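Local coordinates for protein interleukin-2 receptor subunit beta (Mus musculus, PDB 6DG5) that probably binds interleukin-2 as the beta subunit of its receptor and transduces its mitogenic signal, this chain being the extracellular part of a type I cytokine receptor, at residues F102-L107 with Q131-I136; V108-Q114 with I125-Q131; V181-V185 with S196-Q200. All blocks are in the same frame, centred on the assembly; numbering follows the deposited sequence.

Interaction 1: residues F102-L107 with Q131-I136; sequences FDNLRL and QVSHYI. With FUC (alpha-L-fucopyranose), chain E.
Leu107 lays its CD2 methyl against Ile136 CD1 (3.8 Å), Val132 CG2 (4.0 Å) and Gln131 O (3.7 Å). This small apolar cluster belongs to the elbow of the type I cytokine receptor module: residues 102-107 form the linker from the N-terminal domain into the fibronectin type III domain, and 131-136 a loop of the latter, between strands 123-128 and 140-148. The linker leaves a 3-10 turn at Phe102 and Asp103, then extends through Leu105 to Leu107. Facing it, Gln131 takes a left-handed backbone conformation (58/38), Val132 and Ser133 are extended, and the chain turns at His134-Tyr135. An ST turn (Tyr135 N to Ser133 OG, 3.0 Å) and the bond from Ile136 N to Ser133 O, 3.2 Å, fix that turn. No hydrogen bond links the segments; CA atoms lie 6.9 Å apart at Leu107-Val132 and 9.2 Å at Phe102-Ile136. Leu105 CD1 and Phe102 CE2 each approach Ile136 CG2 at 4.1 Å. A glycan fucose places its O3 2.5 Å from Leu107 O and 2.9 Å from Arg106 O. The Tyr135 hydroxyl and His134 NE2 bond to acidic side chains of the Neoleukin-2/15 chain, so the loop is part of the surface that binds this designed mimetic, and probably the natural cytokines. The Phe102 and Tyr135 rings (chi1 m in both) meet obliquely, planes at 70°, with Phe102 CZ 3.4 Å from Tyr135 CD2.

Interaction 2: residues V108-Q114 with I125-Q131; sequences VAPHSLQ and ISWKVSQ. With FUC (alpha-L-fucopyranose), chain E.
Two pairs of backbone hydrogen bonds zip together the antiparallel segments: His111 N to Lys128 O (3.0 Å) with Lys128 N to His111 O (2.8 Å), and Gln114 N to Ser126 O (3.2 Å) with Ser126 N to Gln114 O (2.8 Å). Between these hydrogen-bonded pairs the register slips by one residue, a beta bulge in which Ser112 adopts phi/psi 57/40. The axes of 111-114 and 125-128 approach to 4.6 Å, with directions 170° apart. His111, chi1 p, places NE2 2.6 Å from Ser130 OG in a hydrogen bond, while its ND1 is hydrogen-bonded to Ser112 OG (3.1 Å). Past the paired strands, a water bridges Val108 O and Ser130 N, 2.8 Å from each. Packing follows: Leu113 CD1 lies 3.6 Å from Trp127 CB, and Pro110 CB 4.2 Å from Trp127 CD1. This is the first hairpin of the fibronectin type III domain; strand 111-118 edges its three-stranded sheet, 123-128 pairs onward with 167-170, and Leu113 and Ile125 pack on Leu202 of strand 202-205 in the facing sheet.

Interaction 3: residues V181-V185 with S196-Q200; sequences VQVRV and SPWSQ. With MAN (alpha-D-mannopyranose), chain C; FUC (alpha-L-fucopyranose), chain E.
Val181 opens the extended segment 181-185, against which 196-200 runs roughly antiparallel, end-to-end directions 152° apart. Gln182, with chi1 m, donates from NE2 to Ser199 O (2.9 Å); its OE1 is hydrogen-bonded to Arg145. Val183 N donates to the side-chain OG of Ser199 (2.8 Å), while Ser199 N returns a bond to Val183 O (2.7 Å). Arg184, chi1 p and otherwise extended, lies over the Trp198 indole: CD sits 3.5 Å from the six-membered ring centroid in a CH-pi contact, and NE is 3.4 Å from CZ2. The guanidinium forms a salt bridge to Glu143 and a cation-pi contact with Trp195, while Arg145 meets Trp198 in another. Val185 N donates to Ser196 OG (2.9 Å), and Ser196 N to Val185 O (3.1 Å). Both serines, chi1 p, thus insert hydroxyls where a partner strand would offer carbonyls. A glycan mannose donates from O4 to Trp198 O, 2.7 Å. These are the hallmarks of the WSXWS motif and its Trp/Arg ladder in type I cytokine receptors.

Interactions 2 and 3 lie side by side in the fibronectin type III domain, 8 Å between centres, each about 16 Å from the centre of interaction 1 at the interdomain elbow. Residues 102-107 run directly into 108-114, and Gln131 belongs to both interactions 1 and 2. Interaction 3 packs against both: Leu107 O comes within 3.2 Å of Ser196 CB, and Pro110 O within 3.1 Å of Ser199 CB, so the WSXWS segment rests on the linker and the residues leading into strand 111-118. The glycan fucose touches all three, its O3 also lying 3.4 Å from Val108 CA and its C4 3.5 Å from Pro197 CG. Of the three, interaction 1 alone reaches the Neoleukin-2/15 chain.

Interaction 1: residues F102-L107 with Q131-I136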
loop_
_atom_site.group_PDB
_atom_site.type_symbol
_atom_site.label_atom_id
_atom_site.label_comp_id
_atom_site.label_asym_id
_atom_site.label_seq_id
_atom_site.Cartn_x
_atom_site.Cartn_y
_atom_site.Cartn_z
ATOM N N PHE B 102 0.927 -15.305 3.517
ATOM C CA PHE B 102 0.148 -14.135 3.133
ATOM C C PHE B 102 -1.107 -14.482 2.345
ATOM O O PHE B 102 -1.836 -13.572 1.937
ATOM C CB PHE B 102 1.022 -13.162 2.343
ATOM C CG PHE B 102 1.882 -12.295 3.212
ATOM C CD1 PHE B 102 3.068 -12.778 3.737
ATOM C CD2 PHE B 102 1.498 -11.002 3.517
ATOM C CE1 PHE B 102 3.860 -11.983 4.541
ATOM C CE2 PHE B 102 2.284 -10.201 4.319
ATOM C CZ PHE B 102 3.467 -10.693 4.833
ATOM N N ASP B 103 -1.372 -15.768 2.122
ATOM C CA ASP B 103 -2.661 -16.223 1.621
ATOM C C ASP B 103 -3.582 -16.693 2.739
ATOM O O ASP B 103 -4.740 -17.025 2.473
ATOM C CB ASP B 103 -2.470 -17.349 0.598
ATOM C CG ASP B 103 -1.692 -16.898 -0.625
ATOM O OD1 ASP B 103 -1.803 -15.714 -1.002
ATOM O OD2 ASP B 103 -0.963 -17.726 -1.211
ATOM N N ASN B 104 -3.093 -16.719 3.984
ATOM C CA ASN B 104 -3.869 -17.135 5.149
ATOM C C ASN B 104 -3.689 -16.082 6.246
ATOM O O ASN B 104 -3.120 -16.353 7.305
ATOM C CB ASN B 104 -3.442 -18.524 5.627
ATOM C CG ASN B 104 -3.884 -19.630 4.685
ATOM O OD1 ASN B 104 -3.442 -19.701 3.537
ATOM N ND2 ASN B 104 -4.758 -20.505 5.170
ATOM N N LEU B 105 -4.185 -14.876 5.989
ATOM C CA LEU B 105 -4.009 -13.749 6.892
ATOM C C LEU B 105 -5.241 -13.571 7.769
ATOM O O LEU B 105 -6.370 -13.538 7.266
ATOM C CB LEU B 105 -3.737 -12.464 6.110
ATOM C CG LEU B 105 -2.334 -12.291 5.530
ATOM C CD1 LEU B 105 -2.250 -10.995 4.743
ATOM C CD2 LEU B 105 -1.294 -12.313 6.637
ATOM N N ARG B 106 -5.018 -13.453 9.078
ATOM C CA ARG B 106 -6.081 -13.143 10.035
ATOM C C ARG B 106 -5.477 -12.200 11.071
ATOM O O ARG B 106 -4.843 -12.646 12.032
ATOM C CB ARG B 106 -6.646 -14.402 10.682
ATOM C CG ARG B 106 -8.106 -14.267 11.092
ATOM C CD ARG B 106 -8.307 -14.513 12.578
ATOM N NE ARG B 106 -8.831 -15.848 12.857
ATOM C CZ ARG B 106 -8.137 -16.817 13.445
ATOM N NH1 ARG B 106 -8.698 -18.001 13.661
ATOM N NH2 ARG B 106 -6.886 -16.604 13.827
ATOM N N LEU B 107 -5.682 -10.899 10.872
ATOM C CA LEU B 107 -5.017 -9.884 11.674
ATOM C C LEU B 107 -5.529 -9.896 13.115
ATOM O O LEU B 107 -6.532 -10.530 13.452
ATOM C CB LEU B 107 -5.219 -8.503 11.053
ATOM C CG LEU B 107 -4.421 -8.215 9.781
ATOM C CD1 LEU B 107 -5.120 -7.177 8.916
ATOM C CD2 LEU B 107 -3.030 -7.744 10.157
ATOM N N GLN B 131 0.138 -5.056 15.135
ATOM C CA GLN B 131 0.645 -6.224 14.411
ATOM C C GLN B 131 0.181 -6.239 12.956
ATOM O O GLN B 131 -0.128 -7.293 12.394
ATOM C CB GLN B 131 0.253 -7.523 15.118
ATOM C CG GLN B 131 1.203 -7.923 16.228
ATOM C CD GLN B 131 0.480 -8.454 17.444
ATOM O OE1 GLN B 131 0.341 -9.664 17.623
ATOM N NE2 GLN B 131 0.013 -7.547 18.292
ATOM N N VAL B 132 0.132 -5.063 12.339
ATOM C CA VAL B 132 -0.221 -4.930 10.931
ATOM C C VAL B 132 1.060 -4.695 10.147
ATOM O O VAL B 132 1.798 -3.740 10.414
ATOM C CB VAL B 132 -1.227 -3.791 10.704
ATOM C CG1 VAL B 132 -1.599 -3.714 9.232
ATOM C CG2 VAL B 132 -2.463 -3.999 11.558
ATOM N N SER B 133 1.326 -5.567 9.179
ATOM C CA SER B 133 2.565 -5.491 8.422
ATOM C C SER B 133 2.559 -4.291 7.486
ATOM O O SER B 133 1.516 -3.873 6.978
ATOM C CB SER B 133 2.776 -6.770 7.616
ATOM O OG SER B 133 3.948 -6.685 6.826
ATOM N N HIS B 134 3.751 -3.732 7.265
ATOM C CA HIS B 134 3.908 -2.710 6.236
ATOM C C HIS B 134 3.581 -3.263 4.857
ATOM O O HIS B 134 3.204 -2.505 3.957
ATOM C CB HIS B 134 5.333 -2.162 6.261
ATOM C CG HIS B 134 6.379 -3.195 5.981
ATOM N ND1 HIS B 134 6.622 -4.255 6.827
ATOM C CD2 HIS B 134 7.241 -3.335 4.946
ATOM C CE1 HIS B 134 7.592 -5.001 6.329
ATOM N NE2 HIS B 134 7.987 -4.463 5.189
ATOM N N TYR B 135 3.715 -4.582 4.681
ATOM C CA TYR B 135 3.373 -5.214 3.412
ATOM C C TYR B 135 1.906 -5.000 3.060
ATOM O O TYR B 135 1.559 -4.828 1.884
ATOM C CB TYR B 135 3.679 -6.711 3.476
ATOM C CG TYR B 135 5.145 -7.076 3.485
ATOM C CD1 TYR B 135 6.068 -6.365 2.728
ATOM C CD2 TYR B 135 5.605 -8.143 4.244
ATOM C CE1 TYR B 135 7.408 -6.707 2.731
ATOM C CE2 TYR B 135 6.939 -8.492 4.254
ATOM C CZ TYR B 135 7.839 -7.770 3.498
ATOM O OH TYR B 135 9.170 -8.121 3.512
ATOM N N ILE B 136 1.029 -5.010 4.063
ATOM C CA ILE B 136 -0.410 -4.946 3.848
ATOM C C ILE B 136 -1.049 -3.720 4.478
ATOM O O ILE B 136 -2.266 -3.551 4.363
ATOM C CB ILE B 136 -1.107 -6.222 4.364
ATOM C CG1 ILE B 136 -0.870 -6.376 5.867
ATOM C CG2 ILE B 136 -0.605 -7.441 3.616
ATOM C CD1 ILE B 136 -1.844 -7.305 6.544
HETATM C C1 FUC E . -4.877 -15.312 16.996
HETATM C C2 FUC E . -4.608 -14.444 15.740
HETATM C C3 FUC E . -5.861 -13.674 15.294
HETATM C C4 FUC E . -6.907 -13.553 16.424
HETATM C C5 FUC E . -7.290 -14.956 16.943
HETATM C C6 FUC E . -7.871 -14.946 18.352
HETATM O O2 FUC E . -4.088 -15.206 14.659
HETATM O O3 FUC E . -5.496 -12.362 14.886
HETATM O O4 FUC E . -6.441 -12.724 17.485
HETATM O O5 FUC E . -6.173 -15.882 16.953
#

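Interaction 2: residues V108-Q114 with I125-Q131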
loop_
_atom_site.group_PDB
_atom_site.type_symbol
_atom_site.label_atom_id
_atom_site.label_comp_id
_atom_site.label_asym_id
_atom_site.label_seq_id
_atom_site.Cartn_x
_atom_site.Cartn_y
_atom_site.Cartn_z
ATOM N N VAL B 108 -4.811 -9.176 13.971
ATOM C CA VAL B 108 -5.187 -9.036 15.373
ATOM C C VAL B 108 -6.358 -8.071 15.483
ATOM O O VAL B 108 -6.402 -7.043 14.797
ATOM C CB VAL B 108 -3.980 -8.568 16.206
ATOM C CG1 VAL B 108 -4.419 -8.115 17.591
ATOM C CG2 VAL B 108 -2.953 -9.683 16.314
ATOM N N ALA B 109 -7.315 -8.407 16.348
ATOM C CA ALA B 109 -8.530 -7.619 16.483
ATOM C C ALA B 109 -8.202 -6.177 16.866
ATOM O O ALA B 109 -7.203 -5.921 17.546
ATOM C CB ALA B 109 -9.445 -8.242 17.535
ATOM N N PRO B 110 -9.019 -5.214 16.433
ATOM C CA PRO B 110 -8.784 -3.818 16.825
ATOM C C PRO B 110 -8.948 -3.638 18.325
ATOM O O PRO B 110 -9.729 -4.334 18.976
ATOM C CB PRO B 110 -9.854 -3.044 16.046
ATOM C CG PRO B 110 -10.241 -3.950 14.925
ATOM C CD PRO B 110 -10.123 -5.338 15.469
ATOM N N HIS B 111 -8.188 -2.696 18.876
ATOM C CA HIS B 111 -8.196 -2.424 20.304
ATOM C C HIS B 111 -8.309 -0.922 20.528
ATOM O O HIS B 111 -8.435 -0.137 19.583
ATOM C CB HIS B 111 -6.939 -2.990 20.976
ATOM C CG HIS B 111 -5.662 -2.460 20.408
ATOM N ND1 HIS B 111 -5.087 -1.285 20.840
ATOM C CD2 HIS B 111 -4.849 -2.942 19.438
ATOM C CE1 HIS B 111 -3.971 -1.068 20.168
ATOM N NE2 HIS B 111 -3.805 -2.059 19.310
ATOM N N SER B 112 -8.278 -0.530 21.803
ATOM C CA SER B 112 -8.313 0.876 22.207
ATOM C C SER B 112 -9.545 1.594 21.660
ATOM O O SER B 112 -9.471 2.744 21.223
ATOM C CB SER B 112 -7.034 1.604 21.786
ATOM O OG SER B 112 -5.914 1.152 22.528
ATOM N N LEU B 113 -10.687 0.912 21.680
ATOM C CA LEU B 113 -11.934 1.552 21.286
ATOM C C LEU B 113 -12.343 2.576 22.333
ATOM O O LEU B 113 -12.314 2.295 23.535
ATOM C CB LEU B 113 -13.040 0.514 21.104
ATOM C CG LEU B 113 -13.366 0.087 19.672
ATOM C CD1 LEU B 113 -12.416 -0.997 19.204
ATOM C CD2 LEU B 113 -14.811 -0.370 19.563
ATOM N N GLN B 114 -12.719 3.769 21.879
ATOM C CA GLN B 114 -13.163 4.807 22.796
ATOM C C GLN B 114 -13.984 5.835 22.034
ATOM O O GLN B 114 -13.919 5.925 20.805
ATOM C CB GLN B 114 -11.984 5.485 23.501
ATOM C CG GLN B 114 -11.128 6.354 22.599
ATOM C CD GLN B 114 -10.168 7.217 23.387
ATOM O OE1 GLN B 114 -10.380 7.476 24.570
ATOM N NE2 GLN B 114 -9.101 7.666 22.736
ATOM N N ILE B 125 -16.279 7.376 17.310
ATOM C CA ILE B 125 -15.620 6.279 18.010
ATOM C C ILE B 125 -14.316 5.952 17.295
ATOM O O ILE B 125 -14.303 5.786 16.071
ATOM C CB ILE B 125 -16.527 5.039 18.079
ATOM C CG1 ILE B 125 -17.751 5.326 18.952
ATOM C CG2 ILE B 125 -15.756 3.831 18.597
ATOM C CD1 ILE B 125 -18.991 4.569 18.529
ATOM N N SER B 126 -13.229 5.840 18.055
ATOM C CA SER B 126 -11.901 5.571 17.517
ATOM C C SER B 126 -11.440 4.172 17.907
ATOM O O SER B 126 -12.011 3.527 18.788
ATOM C CB SER B 126 -10.889 6.611 18.009
ATOM O OG SER B 126 -11.257 7.913 17.598
ATOM N N TRP B 127 -10.387 3.706 17.232
ATOM C CA TRP B 127 -9.787 2.416 17.545
ATOM C C TRP B 127 -8.390 2.345 16.942
ATOM O O TRP B 127 -8.159 2.837 15.836
ATOM C CB TRP B 127 -10.641 1.249 17.034
ATOM C CG TRP B 127 -10.942 1.288 15.567
ATOM C CD1 TRP B 127 -10.151 0.828 14.554
ATOM C CD2 TRP B 127 -12.130 1.797 14.950
ATOM N NE1 TRP B 127 -10.771 1.027 13.344
ATOM C CE2 TRP B 127 -11.987 1.619 13.560
ATOM C CE3 TRP B 127 -13.298 2.390 15.438
ATOM C CZ2 TRP B 127 -12.967 2.015 12.653
ATOM C CZ3 TRP B 127 -14.271 2.780 14.536
ATOM C CH2 TRP B 127 -14.099 2.591 13.159
ATOM N N LYS B 128 -7.471 1.732 17.681
ATOM C CA LYS B 128 -6.097 1.532 17.251
ATOM C C LYS B 128 -5.889 0.090 16.801
ATOM O O LYS B 128 -6.644 -0.815 17.165
ATOM C CB LYS B 128 -5.121 1.874 18.382
ATOM C CG LYS B 128 -5.153 3.330 18.835
ATOM C CD LYS B 128 -4.189 3.561 19.994
ATOM C CE LYS B 128 -3.950 5.043 20.251
ATOM N NZ LYS B 128 -5.176 5.755 20.702
ATOM N N VAL B 129 -4.844 -0.118 16.000
ATOM C CA VAL B 129 -4.529 -1.433 15.457
ATOM C C VAL B 129 -3.088 -1.789 15.790
ATOM O O VAL B 129 -2.240 -0.915 15.994
ATOM C CB VAL B 129 -4.761 -1.497 13.932
ATOM C CG1 VAL B 129 -6.244 -1.389 13.621
ATOM C CG2 VAL B 129 -3.983 -0.398 13.236
ATOM N N SER B 130 -2.815 -3.092 15.843
ATOM C CA SER B 130 -1.490 -3.601 16.164
ATOM C C SER B 130 -1.163 -4.784 15.264
ATOM O O SER B 130 -2.052 -5.429 14.704
ATOM C CB SER B 130 -1.384 -4.024 17.636
ATOM O OG SER B 130 -1.436 -2.905 18.501
ATOM N N GLN B 131 0.138 -5.056 15.135
ATOM C CA GLN B 131 0.645 -6.224 14.411
ATOM C C GLN B 131 0.181 -6.239 12.956
ATOM O O GLN B 131 -0.128 -7.293 12.394
ATOM C CB GLN B 131 0.253 -7.523 15.118
ATOM C CG GLN B 131 1.203 -7.923 16.228
ATOM C CD GLN B 131 0.480 -8.454 17.444
ATOM O OE1 GLN B 131 0.341 -9.664 17.623
ATOM N NE2 GLN B 131 0.013 -7.547 18.292
HETATM C C1 FUC E . -4.877 -15.312 16.996
HETATM C C2 FUC E . -4.608 -14.444 15.740
HETATM C C3 FUC E . -5.861 -13.674 15.294
HETATM C C4 FUC E . -6.907 -13.553 16.424
HETATM C C5 FUC E . -7.290 -14.956 16.943
HETATM C C6 FUC E . -7.871 -14.946 18.352
HETATM O O2 FUC E . -4.088 -15.206 14.659
HETATM O O3 FUC E . -5.496 -12.362 14.886
HETATM O O4 FUC E . -6.441 -12.724 17.485
HETATM O O5 FUC E . -6.173 -15.882 16.953
HETATM O O HOH W 1 -4.820 -4.732 14.803
#

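Interaction 3: residues V181-V185 with S196-Q200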
loop_
_atom_site.group_PDB
_atom_site.type_symbol
_atom_site.label_atom_id
_atom_site.label_comp_id
_atom_site.label_asym_id
_atom_site.label_seq_id
_atom_site.Cartn_x
_atom_site.Cartn_y
_atom_site.Cartn_z
ATOM N N VAL B 181 -20.726 -1.583 20.338
ATOM C CA VAL B 181 -20.056 -1.532 19.041
ATOM C C VAL B 181 -18.830 -2.438 19.054
ATOM O O VAL B 181 -18.054 -2.435 20.015
ATOM C CB VAL B 181 -19.659 -0.083 18.677
ATOM C CG1 VAL B 181 -18.598 -0.071 17.589
ATOM C CG2 VAL B 181 -20.880 0.695 18.220
ATOM N N GLN B 182 -18.664 -3.212 17.980
ATOM C CA GLN B 182 -17.473 -4.010 17.742
ATOM C C GLN B 182 -16.939 -3.701 16.352
ATOM O O GLN B 182 -17.709 -3.445 15.424
ATOM C CB GLN B 182 -17.759 -5.511 17.846
ATOM C CG GLN B 182 -18.089 -6.002 19.241
ATOM C CD GLN B 182 -18.251 -7.510 19.292
ATOM O OE1 GLN B 182 -19.125 -8.076 18.635
ATOM N NE2 GLN B 182 -17.397 -8.170 20.066
ATOM N N VAL B 183 -15.612 -3.734 16.211
ATOM C CA VAL B 183 -14.941 -3.444 14.949
ATOM C C VAL B 183 -13.995 -4.589 14.614
ATOM O O VAL B 183 -13.530 -5.312 15.501
ATOM C CB VAL B 183 -14.177 -2.099 15.003
ATOM C CG1 VAL B 183 -13.922 -1.571 13.604
ATOM C CG2 VAL B 183 -14.945 -1.075 15.830
ATOM N N ARG B 184 -13.725 -4.763 13.321
ATOM C CA ARG B 184 -12.771 -5.760 12.857
ATOM C C ARG B 184 -12.065 -5.240 11.610
ATOM O O ARG B 184 -12.515 -4.284 10.972
ATOM C CB ARG B 184 -13.448 -7.108 12.581
ATOM C CG ARG B 184 -14.594 -7.051 11.593
ATOM C CD ARG B 184 -15.222 -8.424 11.437
ATOM N NE ARG B 184 -16.176 -8.480 10.334
ATOM C CZ ARG B 184 -16.760 -9.598 9.916
ATOM N NH1 ARG B 184 -16.484 -10.751 10.510
ATOM N NH2 ARG B 184 -17.617 -9.565 8.904
ATOM N N VAL B 185 -10.952 -5.893 11.262
ATOM C CA VAL B 185 -10.016 -5.374 10.270
ATOM C C VAL B 185 -9.609 -6.482 9.301
ATOM O O VAL B 185 -9.611 -7.667 9.645
ATOM C CB VAL B 185 -8.780 -4.748 10.962
ATOM C CG1 VAL B 185 -7.990 -5.803 11.725
ATOM C CG2 VAL B 185 -7.893 -4.018 9.964
ATOM N N SER B 196 -10.562 -10.371 10.783
ATOM C CA SER B 196 -10.072 -10.460 12.145
ATOM C C SER B 196 -11.244 -10.600 13.107
ATOM O O SER B 196 -12.372 -10.218 12.783
ATOM C CB SER B 196 -9.259 -9.218 12.498
ATOM O OG SER B 196 -10.106 -8.127 12.818
ATOM N N PRO B 197 -11.008 -11.150 14.300
ATOM C CA PRO B 197 -12.086 -11.246 15.289
ATOM C C PRO B 197 -12.594 -9.869 15.686
ATOM O O PRO B 197 -11.906 -8.857 15.550
ATOM C CB PRO B 197 -11.423 -11.958 16.473
ATOM C CG PRO B 197 -10.293 -12.704 15.865
ATOM C CD PRO B 197 -9.789 -11.835 14.753
ATOM N N TRP B 198 -13.830 -9.844 16.173
ATOM C CA TRP B 198 -14.438 -8.591 16.590
ATOM C C TRP B 198 -13.712 -8.023 17.801
ATOM O O TRP B 198 -13.249 -8.763 18.673
ATOM C CB TRP B 198 -15.913 -8.798 16.914
ATOM C CG TRP B 198 -16.761 -9.065 15.712
ATOM C CD1 TRP B 198 -17.275 -10.266 15.319
ATOM C CD2 TRP B 198 -17.193 -8.106 14.740
ATOM N NE1 TRP B 198 -18.006 -10.113 14.166
ATOM C CE2 TRP B 198 -17.971 -8.796 13.790
ATOM C CE3 TRP B 198 -17.000 -6.731 14.582
ATOM C CZ2 TRP B 198 -18.555 -8.159 12.698
ATOM C CZ3 TRP B 198 -17.582 -6.099 13.499
ATOM C CH2 TRP B 198 -18.349 -6.813 12.570
ATOM N N SER B 199 -13.614 -6.699 17.845
ATOM C CA SER B 199 -12.966 -6.027 18.958
ATOM C C SER B 199 -13.780 -6.204 20.236
ATOM O O SER B 199 -14.961 -6.562 20.207
ATOM C CB SER B 199 -12.801 -4.541 18.654
ATOM O OG SER B 199 -14.059 -3.906 18.502
ATOM N N GLN B 200 -13.131 -5.947 21.367
ATOM C CA GLN B 200 -13.841 -5.925 22.638
ATOM C C GLN B 200 -14.943 -4.878 22.563
ATOM O O GLN B 200 -14.651 -3.704 22.286
ATOM C CB GLN B 200 -12.899 -5.622 23.801
ATOM C CG GLN B 200 -12.333 -6.856 24.482
ATOM C CD GLN B 200 -11.583 -6.523 25.760
ATOM O OE1 GLN B 200 -12.048 -5.727 26.578
ATOM N NE2 GLN B 200 -10.412 -7.129 25.934
HETATM C C1 MAN C . -13.162 -11.320 24.305
HETATM C C2 MAN C . -14.639 -10.864 24.137
HETATM C C3 MAN C . -15.059 -10.975 22.675
HETATM C C4 MAN C . -14.086 -10.213 21.767
HETATM C C5 MAN C . -12.657 -10.729 21.974
HETATM C C6 MAN C . -11.630 -9.927 21.189
HETATM O O2 MAN C . -14.803 -9.487 24.484
HETATM O O3 MAN C . -16.388 -10.505 22.473
HETATM O O4 MAN C . -14.455 -10.395 20.405
HETATM O O5 MAN C . -12.296 -10.651 23.382
HETATM O O6 MAN C . -10.373 -10.593 21.280
HETATM C C1 FUC E . -4.877 -15.312 16.996
HETATM C C2 FUC E . -4.608 -14.444 15.740
HETATM C C3 FUC E . -5.861 -13.674 15.294
HETATM C C4 FUC E . -6.907 -13.553 16.424
HETATM C C5 FUC E . -7.290 -14.956 16.943
HETATM C C6 FUC E . -7.871 -14.946 18.352
HETATM O O2 FUC E . -4.088 -15.206 14.659
HETATM O O3 FUC E . -5.496 -12.362 14.886
HETATM O O4 FUC E . -6.441 -12.724 17.485
HETATM O O5 FUC E . -6.173 -15.882 16.953
#